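PDB 3D7L: Lin1944 protein from Listeria innocua, which is of unknown function but belongs to the short-chain dehydrogenase/reductase family and is therefore probably an oxidoreductase. Local coordinates for residues K20-K25 / K181-F186. Residues are numbered along the deposited sequence; the frame is centred on the assembly and turned at random.
Sequences KERLEK and KVARAF
Arg22 lays its side chain over helix 179-191 at Ala183 and Arg184. Its CD sits 3.6 Å from the backbone N of Arg184, and CD also lies 3.8 Å from Ala183 CB. The small methyl of Ala183 lets the Arg22 chain pass close to the helix backbone. The Arg22 chain bends about its CG-CD bond (chi3 77°), which turns NE and the guanidinium alongside Arg184. Arg184 CG lies over one face of that guanidinium, 3.7 Å above its plane and nearer its edge than its centre. In return, Arg22 NH1 stands 3.8 Å above the centre of the Arg184 guanidinium. The two planes are 33° apart, so the groups overlap without lying flat on each other. Two positive charges come close here, with Arg22 NH2 3.7 Å from Arg184 NH1. Arg22 NE forms a salt bridge with Glu187 OE1, one turn after Ala183 on helix 179-191, which probably offsets part of this repulsion. Water 1 accepts a bond from Arg22 NH2 at 3.2 Å, in the guanidinium plane, and a weak one from Arg184 NH1. Deeper in, Phe186 and Val182 pack on Leu15 of helix 14-23. The contact joins two helices that lie side by side on one face of the parallel sheet, as in the Rossmann-type fold of short-chain dehydrogenases/reductases.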
loop_
_atom_site.group_PDB
_atom_site.type_symbol
_atom_site.label_atom_id
_atom_site.label_comp_id
_atom_site.label_asym_id
_atom_site.label_seq_id
_atom_site.Cartn_x
_atom_site.Cartn_y
_atom_site.Cartn_z
ATOM N N LYS D 20 -23.654 -5.375 -7.940
ATOM C CA LYS D 20 -24.661 -6.427 -7.870
ATOM C C LYS D 20 -25.638 -6.355 -9.060
ATOM O O LYS D 20 -25.934 -7.369 -9.690
ATOM C CB LYS D 20 -25.420 -6.336 -6.542
ATOM C CG LYS D 20 -26.328 -7.555 -6.206
ATOM C CD LYS D 20 -27.118 -7.262 -4.936
ATOM C CE LYS D 20 -28.143 -8.354 -4.614
ATOM N NZ LYS D 20 -29.264 -8.370 -5.603
ATOM N N GLU D 21 -26.117 -5.152 -9.362
ATOM C CA GLU D 21 -27.090 -4.963 -10.427
ATOM C C GLU D 21 -26.624 -5.427 -11.800
ATOM O O GLU D 21 -27.406 -6.017 -12.559
ATOM C CB GLU D 21 -27.548 -3.518 -10.481
ATOM C CG GLU D 21 -28.914 -3.361 -11.113
ATOM C CD GLU D 21 -29.595 -2.035 -10.772
ATOM O OE1 GLU D 21 -30.767 -1.853 -11.190
ATOM O OE2 GLU D 21 -28.971 -1.185 -10.088
ATOM N N ARG D 22 -25.370 -5.138 -12.134
ATOM C CA ARG D 22 -24.780 -5.629 -13.382
ATOM C C ARG D 22 -24.571 -7.142 -13.351
ATOM O O ARG D 22 -25.096 -7.842 -14.206
ATOM C CB ARG D 22 -23.451 -4.923 -13.708
ATOM C CG ARG D 22 -23.611 -3.513 -14.230
ATOM C CD ARG D 22 -22.457 -3.098 -15.152
ATOM N NE ARG D 22 -22.607 -3.692 -16.476
ATOM C CZ ARG D 22 -23.361 -3.203 -17.460
ATOM N NH1 ARG D 22 -24.062 -2.082 -17.297
ATOM N NH2 ARG D 22 -23.420 -3.849 -18.619
ATOM N N LEU D 23 -23.812 -7.626 -12.363
ATOM C CA LEU D 23 -23.404 -9.042 -12.284
ATOM C C LEU D 23 -24.564 -10.040 -12.116
ATOM O O LEU D 23 -24.483 -11.183 -12.586
ATOM C CB LEU D 23 -22.350 -9.241 -11.183
ATOM C CG LEU D 23 -21.104 -8.328 -11.185
ATOM C CD1 LEU D 23 -20.116 -8.735 -10.090
ATOM C CD2 LEU D 23 -20.403 -8.295 -12.531
ATOM N N GLU D 24 -25.634 -9.596 -11.462
ATOM C CA GLU D 24 -26.874 -10.356 -11.322
ATOM C C GLU D 24 -27.447 -10.885 -12.638
ATOM O O GLU D 24 -28.020 -11.970 -12.664
ATOM C CB GLU D 24 -27.968 -9.457 -10.766
ATOM C CG GLU D 24 -28.065 -9.418 -9.310
ATOM C CD GLU D 24 -29.314 -8.707 -8.874
ATOM O OE1 GLU D 24 -29.973 -9.267 -7.984
ATOM O OE2 GLU D 24 -29.653 -7.624 -9.424
ATOM N N LYS D 25 -27.355 -10.073 -13.690
ATOM C CA LYS D 25 -27.946 -10.385 -14.992
ATOM C C LYS D 25 -27.273 -11.596 -15.636
ATOM O O LYS D 25 -27.861 -12.255 -16.499
ATOM C CB LYS D 25 -27.771 -9.208 -15.956
ATOM C CG LYS D 25 -28.063 -7.830 -15.415
ATOM C CD LYS D 25 -29.511 -7.469 -15.567
ATOM C CE LYS D 25 -29.635 -6.062 -16.128
ATOM N NZ LYS D 25 -29.408 -5.063 -15.077
ATOM N N LYS D 181 -21.201 3.206 -14.219
ATOM C CA LYS D 181 -20.027 3.151 -15.094
ATOM C C LYS D 181 -18.896 2.380 -14.426
ATOM O O LYS D 181 -18.233 1.563 -15.058
ATOM C CB LYS D 181 -19.590 4.560 -15.495
ATOM C CG LYS D 181 -18.445 4.630 -16.483
ATOM C CD LYS D 181 -18.021 6.059 -16.676
ATOM C CE LYS D 181 -16.902 6.173 -17.691
ATOM N NZ LYS D 181 -16.544 7.592 -17.922
ATOM N N VAL D 182 -18.663 2.636 -13.146
ATOM C CA VAL D 182 -17.672 1.883 -12.410
ATOM C C VAL D 182 -18.027 0.384 -12.405
ATOM O O VAL D 182 -17.138 -0.456 -12.478
ATOM C CB VAL D 182 -17.510 2.411 -10.960
ATOM C CG1 VAL D 182 -16.393 1.663 -10.229
ATOM C CG2 VAL D 182 -17.196 3.921 -10.980
ATOM N N ALA D 183 -19.318 0.059 -12.345
ATOM C CA ALA D 183 -19.764 -1.351 -12.240
ATOM C C ALA D 183 -19.370 -2.166 -13.480
ATOM O O ALA D 183 -19.137 -3.377 -13.387
ATOM C CB ALA D 183 -21.258 -1.419 -11.977
ATOM N N ARG D 184 -19.287 -1.480 -14.628
ATOM C CA ARG D 184 -18.833 -2.070 -15.892
ATOM C C ARG D 184 -17.401 -2.620 -15.817
ATOM O O ARG D 184 -17.121 -3.677 -16.378
ATOM C CB ARG D 184 -18.932 -1.052 -17.035
ATOM C CG ARG D 184 -20.329 -0.784 -17.546
ATOM C CD ARG D 184 -20.298 0.268 -18.693
ATOM N NE ARG D 184 -21.645 0.705 -19.052
ATOM C CZ ARG D 184 -22.454 0.085 -19.917
ATOM N NH1 ARG D 184 -22.072 -1.017 -20.560
ATOM N NH2 ARG D 184 -23.663 0.588 -20.158
ATOM N N ALA D 185 -16.522 -1.905 -15.115
ATOM C CA ALA D 185 -15.139 -2.318 -14.857
ATOM C C ALA D 185 -15.036 -3.607 -14.040
ATOM O O ALA D 185 -14.157 -4.472 -14.304
ATOM C CB ALA D 185 -14.373 -1.178 -14.157
ATOM N N PHE D 186 -15.897 -3.720 -13.025
ATOM C CA PHE D 186 -16.041 -4.964 -12.275
ATOM C C PHE D 186 -16.517 -6.102 -13.180
ATOM O O PHE D 186 -15.954 -7.196 -13.128
ATOM C CB PHE D 186 -17.012 -4.791 -11.106
ATOM C CG PHE D 186 -16.422 -4.071 -9.920
ATOM C CD1 PHE D 186 -15.788 -4.779 -8.907
ATOM C CD2 PHE D 186 -16.537 -2.688 -9.808
ATOM C CE1 PHE D 186 -15.248 -4.104 -7.791
ATOM C CE2 PHE D 186 -16.030 -2.025 -8.706
ATOM C CZ PHE D 186 -15.371 -2.742 -7.702
HETATM O O HOH W 1 -24.854 -2.946 -21.382
#